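PDB 3VDG: probable glucarate dehydratase from Mycobacterium smegmatis str. MC2 155, which probably dehydrates glucarate or a related acid sugar, as a metal-dependent member of the enolase superfamily. Local coordinates for residues 155-169 with 388-401. Sequence-based numbering, arbitrary orientation.
Sequences VSDLLGGAVRDAVPF and FCDGEVQVPATPGL
Phe169, Phe388 and Val393 form the apolar centre. The edge of Phe388 is turned toward the face of Phe169 in a T-shaped pair, centroids 5.6 Å apart and planes at 64°, with Phe388 CE1 leading. CG2 of Val393 serves both rings: it sits over the centre of one face of Phe388 and lies 3.7 Å from Phe169 CE2. Its placing follows from a chi1 of -179°, which sets Val393 CG1 anti to the backbone N and CG2 beside it. Val393 and Val167 put their side chains on this same face of the sheet and form an antiparallel hydrogen-bonded pair: Val167 N to Val393 O at 2.8 Å, Val393 N to Val167 O at 3.0 Å. The pair is flanked at one end by the hydrogen bond from Phe169 N to Gly391 O (2.9 Å) and at the other by that from Val395 N to Asp165 O (2.9 Å). Gly391 belongs to the type I' turn from Cys389 to Glu392 that joins strands 388-389 and 392-394. On the opposite face of the sheet, in one of its two conformers, the Glu392 carboxylate lies against the methyl of Ala166, CD to CB 3.5 Å. Farther along, Val155 N donates a hydrogen bond to Gly400 O at 3.1 Å, and one water links Ser156 OG to Pro396 O. A second water donates to both Asp165 O and Val395 O. Strand 392-394 thus continues the sheet beyond strand 166-174, whose other neighbour is strand 213-216, in the barrel domain characteristic of the enolase superfamily. Helix 349-360 meets Val167, Phe169 and Val395, while Leu401 packs on helix 131-151 and Val155 on helix 323-336.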
loop_
_atom_site.group_PDB
_atom_site.type_symbol
_atom_site.label_atom_id
_atom_site.label_comp_id
_atom_site.label_asym_id
_atom_site.label_seq_id
_atom_site.Cartn_x
_atom_site.Cartn_y
_atom_site.Cartn_z
ATOM N N VAL A 155 5.834 -11.146 -12.033
ATOM C CA VAL A 155 4.914 -10.588 -11.034
ATOM C C VAL A 155 5.595 -9.514 -10.172
ATOM O O VAL A 155 4.969 -8.522 -9.789
ATOM C CB VAL A 155 4.308 -11.734 -10.190
ATOM C CG1 VAL A 155 3.714 -11.221 -8.888
ATOM C CG2 VAL A 155 3.252 -12.463 -11.017
ATOM N N SER A 156 6.880 -9.676 -9.875
ATOM C CA SER A 156 7.583 -8.639 -9.088
ATOM C C SER A 156 7.513 -7.249 -9.743
ATOM O O SER A 156 7.467 -6.233 -9.030
ATOM C CB SER A 156 9.040 -9.036 -8.816
ATOM O OG SER A 156 9.746 -9.142 -10.033
ATOM N N ASP A 157 7.457 -7.189 -11.082
ATOM C CA ASP A 157 7.277 -5.902 -11.802
ATOM C C ASP A 157 5.886 -5.279 -11.630
ATOM O O ASP A 157 5.672 -4.132 -12.017
ATOM C CB ASP A 157 7.527 -6.056 -13.316
ATOM C CG ASP A 157 9.010 -5.953 -13.693
ATOM O OD1 ASP A 157 9.852 -5.622 -12.824
ATOM O OD2 ASP A 157 9.337 -6.180 -14.884
ATOM N N LEU A 158 4.938 -6.030 -11.078
ATOM C CA LEU A 158 3.607 -5.475 -10.810
ATOM C C LEU A 158 3.520 -4.970 -9.372
ATOM O O LEU A 158 2.502 -4.420 -8.978
ATOM C CB LEU A 158 2.511 -6.523 -11.061
ATOM C CG LEU A 158 2.582 -7.271 -12.400
ATOM C CD1 LEU A 158 1.585 -8.424 -12.454
ATOM C CD2 LEU A 158 2.376 -6.289 -13.530
ATOM N N LEU A 159 4.588 -5.169 -8.597
ATOM C CA LEU A 159 4.620 -4.802 -7.169
ATOM C C LEU A 159 5.681 -3.723 -6.872
ATOM O O LEU A 159 6.155 -3.592 -5.736
ATOM C CB LEU A 159 4.905 -6.057 -6.312
ATOM C CG LEU A 159 3.933 -7.241 -6.521
ATOM C CD1 LEU A 159 4.410 -8.507 -5.810
ATOM C CD2 LEU A 159 2.530 -6.871 -6.058
ATOM N N GLY A 160 6.068 -2.970 -7.899
ATOM C CA GLY A 160 7.088 -1.921 -7.769
ATOM C C GLY A 160 8.469 -2.361 -8.213
ATOM O O GLY A 160 9.437 -1.598 -8.123
ATOM N N GLY A 161 8.567 -3.602 -8.684
ATOM C CA GLY A 161 9.818 -4.149 -9.166
ATOM C C GLY A 161 10.693 -4.716 -8.068
ATOM O O GLY A 161 10.682 -4.237 -6.930
ATOM N N ALA A 162 11.463 -5.737 -8.419
ATOM C CA ALA A 162 12.402 -6.368 -7.495
ATOM C C ALA A 162 13.379 -5.329 -6.970
ATOM O O ALA A 162 13.794 -4.427 -7.709
ATOM C CB ALA A 162 13.172 -7.482 -8.202
ATOM N N VAL A 163 13.755 -5.466 -5.703
ATOM C CA VAL A 163 14.867 -4.690 -5.158
ATOM C C VAL A 163 16.050 -5.611 -4.819
ATOM O O VAL A 163 17.100 -5.130 -4.408
ATOM C CB VAL A 163 14.479 -3.878 -3.898
ATOM C CG1 VAL A 163 13.366 -2.897 -4.225
ATOM C CG2 VAL A 163 14.070 -4.801 -2.748
ATOM N N ARG A 164 15.870 -6.922 -4.973
ATOM C CA ARG A 164 16.942 -7.909 -4.708
ATOM C C ARG A 164 16.749 -9.058 -5.693
ATOM O O ARG A 164 15.624 -9.300 -6.138
ATOM C CB ARG A 164 16.925 -8.408 -3.250
ATOM C CG ARG A 164 15.582 -8.994 -2.780
ATOM C CD ARG A 164 15.568 -9.292 -1.275
ATOM N NE ARG A 164 15.731 -8.097 -0.439
ATOM C CZ ARG A 164 14.738 -7.294 -0.053
ATOM N NH1 ARG A 164 15.008 -6.233 0.686
ATOM N NH2 ARG A 164 13.475 -7.531 -0.418
ATOM N N ASP A 165 17.823 -9.765 -6.047
ATOM C CA ASP A 165 17.664 -10.784 -7.081
ATOM C C ASP A 165 17.342 -12.165 -6.512
ATOM O O ASP A 165 16.987 -13.079 -7.254
ATOM C CB ASP A 165 18.858 -10.821 -8.053
ATOM C CG ASP A 165 20.139 -11.302 -7.402
ATOM O OD1 ASP A 165 21.166 -11.382 -8.112
ATOM O OD2 ASP A 165 20.128 -11.601 -6.189
ATOM N N ALA A 166 17.423 -12.310 -5.197
ATOM C CA ALA A 166 17.211 -13.613 -4.570
ATOM C C ALA A 166 16.616 -13.390 -3.191
ATOM O O ALA A 166 16.900 -12.387 -2.560
ATOM C CB ALA A 166 18.551 -14.336 -4.430
ATOM N N VAL A 167 15.807 -14.330 -2.725
ATOM C CA VAL A 167 15.134 -14.183 -1.432
ATOM C C VAL A 167 15.650 -15.236 -0.437
ATOM O O VAL A 167 15.550 -16.429 -0.690
ATOM C CB VAL A 167 13.619 -14.363 -1.592
ATOM C CG1 VAL A 167 12.944 -14.343 -0.222
ATOM C CG2 VAL A 167 13.059 -13.243 -2.478
ATOM N N PRO A 168 16.200 -14.787 0.700
ATOM C CA PRO A 168 16.725 -15.718 1.706
ATOM C C PRO A 168 15.615 -16.310 2.571
ATOM O O PRO A 168 14.663 -15.609 2.925
ATOM C CB PRO A 168 17.672 -14.834 2.543
ATOM C CG PRO A 168 17.153 -13.452 2.367
ATOM C CD PRO A 168 16.590 -13.392 0.966
ATOM N N PHE A 169 15.733 -17.601 2.875
ATOM C CA PHE A 169 14.774 -18.300 3.707
ATOM C C PHE A 169 15.477 -18.881 4.930
ATOM O O PHE A 169 16.711 -19.015 4.957
ATOM C CB PHE A 169 14.102 -19.424 2.934
ATOM C CG PHE A 169 13.111 -18.944 1.914
ATOM C CD1 PHE A 169 11.746 -18.936 2.195
ATOM C CD2 PHE A 169 13.543 -18.497 0.670
ATOM C CE1 PHE A 169 10.821 -18.480 1.253
ATOM C CE2 PHE A 169 12.628 -18.051 -0.276
ATOM C CZ PHE A 169 11.270 -18.037 0.016
ATOM N N PHE A 388 16.771 -23.819 -4.469
ATOM C CA PHE A 388 17.423 -23.171 -3.346
ATOM C C PHE A 388 18.931 -23.272 -3.526
ATOM O O PHE A 388 19.455 -24.337 -3.836
ATOM C CB PHE A 388 17.031 -23.844 -2.043
ATOM C CG PHE A 388 15.644 -23.521 -1.595
ATOM C CD1 PHE A 388 15.432 -22.578 -0.594
ATOM C CD2 PHE A 388 14.549 -24.115 -2.206
ATOM C CE1 PHE A 388 14.137 -22.267 -0.180
ATOM C CE2 PHE A 388 13.258 -23.806 -1.799
ATOM C CZ PHE A 388 13.050 -22.885 -0.791
ATOM N N CYS A 389 19.629 -22.168 -3.331
ATOM C CA CYS A 389 21.078 -22.193 -3.405
ATOM C C CYS A 389 21.598 -21.264 -2.341
ATOM O O CYS A 389 21.231 -20.078 -2.288
ATOM C CB CYS A 389 21.584 -21.763 -4.791
ATOM S SG CYS A 389 23.401 -21.697 -4.879
ATOM N N ASP A 390 22.421 -21.805 -1.452
ATOM C CA ASP A 390 22.931 -21.019 -0.349
ATOM C C ASP A 390 21.798 -20.340 0.418
ATOM O O ASP A 390 21.933 -19.196 0.872
ATOM C CB ASP A 390 23.921 -19.959 -0.849
ATOM C CG ASP A 390 25.156 -20.572 -1.486
ATOM O OD1 ASP A 390 25.434 -21.761 -1.224
ATOM O OD2 ASP A 390 25.846 -19.868 -2.252
ATOM N N GLY A 391 20.687 -21.048 0.578
ATOM C CA GLY A 391 19.641 -20.578 1.506
ATOM C C GLY A 391 18.661 -19.598 0.853
ATOM O O GLY A 391 17.779 -19.088 1.517
ATOM N N GLU A 392 18.810 -19.345 -0.450
ATOM C CA GLU A 392 17.981 -18.342 -1.108
ATOM C C GLU A 392 17.443 -18.862 -2.431
ATOM O O GLU A 392 17.978 -19.819 -3.005
ATOM C CB GLU A 392 18.766 -17.042 -1.304
ATOM C CG GLU A 392 20.041 -17.249 -2.103
ATOM C CD GLU A 392 20.849 -15.985 -2.298
ATOM O OE1 GLU A 392 21.651 -15.956 -3.254
ATOM O OE2 GLU A 392 20.686 -15.031 -1.504
ATOM N N VAL A 393 16.343 -18.258 -2.886
ATOM C CA VAL A 393 15.728 -18.615 -4.166
ATOM C C VAL A 393 15.813 -17.383 -5.072
ATOM O O VAL A 393 15.389 -16.300 -4.674
ATOM C CB VAL A 393 14.236 -18.984 -4.015
ATOM C CG1 VAL A 393 13.638 -19.374 -5.374
ATOM C CG2 VAL A 393 14.062 -20.100 -2.983
ATOM N N GLN A 394 16.367 -17.539 -6.249
ATOM C CA GLN A 394 16.461 -16.456 -7.192
ATOM C C GLN A 394 15.060 -16.059 -7.696
ATOM O O GLN A 394 14.301 -16.912 -7.973
ATOM C CB GLN A 394 17.357 -16.871 -8.344
ATOM C CG GLN A 394 17.559 -15.766 -9.338
ATOM C CD GLN A 394 18.825 -15.907 -10.176
ATOM O OE1 GLN A 394 19.075 -16.942 -10.786
ATOM N NE2 GLN A 394 19.619 -14.846 -10.213
ATOM N N VAL A 395 14.750 -14.787 -7.795
ATOM C CA VAL A 395 13.417 -14.390 -8.261
ATOM C C VAL A 395 13.321 -14.716 -9.761
ATOM O O VAL A 395 14.229 -14.379 -10.507
ATOM C CB VAL A 395 13.101 -12.908 -7.928
ATOM C CG1 VAL A 395 14.074 -11.954 -8.592
ATOM C CG2 VAL A 395 11.671 -12.554 -8.313
ATOM N N PRO A 396 12.258 -15.426 -10.191
ATOM C CA PRO A 396 12.128 -15.716 -11.628
ATOM C C PRO A 396 12.011 -14.416 -12.432
ATOM O O PRO A 396 11.364 -13.465 -11.978
ATOM C CB PRO A 396 10.811 -16.504 -11.716
ATOM C CG PRO A 396 10.654 -17.130 -10.355
ATOM C CD PRO A 396 11.217 -16.108 -9.389
ATOM N N ALA A 397 12.624 -14.379 -13.614
ATOM C CA ALA A 397 12.630 -13.168 -14.453
ATOM C C ALA A 397 11.641 -13.308 -15.607
ATOM O O ALA A 397 11.416 -12.362 -16.367
ATOM C CB ALA A 397 14.049 -12.905 -14.991
ATOM N N THR A 398 11.031 -14.484 -15.725
ATOM C CA THR A 398 10.099 -14.766 -16.807
ATOM C C THR A 398 8.755 -14.057 -16.560
ATOM O O THR A 398 8.496 -13.605 -15.452
ATOM C CB THR A 398 9.845 -16.285 -16.899
ATOM O OG1 THR A 398 9.496 -16.767 -15.595
ATOM C CG2 THR A 398 11.106 -17.018 -17.342
ATOM N N PRO A 399 7.884 -13.994 -17.589
ATOM C CA PRO A 399 6.541 -13.415 -17.438
ATOM C C PRO A 399 5.696 -14.185 -16.437
ATOM O O PRO A 399 5.766 -15.406 -16.368
ATOM C CB PRO A 399 5.924 -13.572 -18.835
ATOM C CG PRO A 399 7.108 -13.561 -19.761
ATOM C CD PRO A 399 8.186 -14.318 -18.991
ATOM N N GLY A 400 4.880 -13.469 -15.678
ATOM C CA GLY A 400 3.956 -14.116 -14.730
ATOM C C GLY A 400 4.619 -14.585 -13.447
ATOM O O GLY A 400 5.660 -14.045 -13.013
ATOM N N LEU A 401 4.010 -15.597 -12.825
ATOM C CA LEU A 401 4.518 -16.140 -11.560
ATOM C C LEU A 401 5.822 -16.891 -11.790
ATOM O O LEU A 401 6.692 -16.943 -10.924
ATOM C CB LEU A 401 3.455 -17.048 -10.931
ATOM C CG LEU A 401 3.235 -17.163 -9.427
ATOM C CD1 LEU A 401 3.226 -15.807 -8.728
ATOM C CD2 LEU A 401 1.919 -17.901 -9.202
HETATM O O HOH W 1 11.777 -10.815 -11.338
HETATM O O HOH W 2 16.859 -13.026 -10.365
#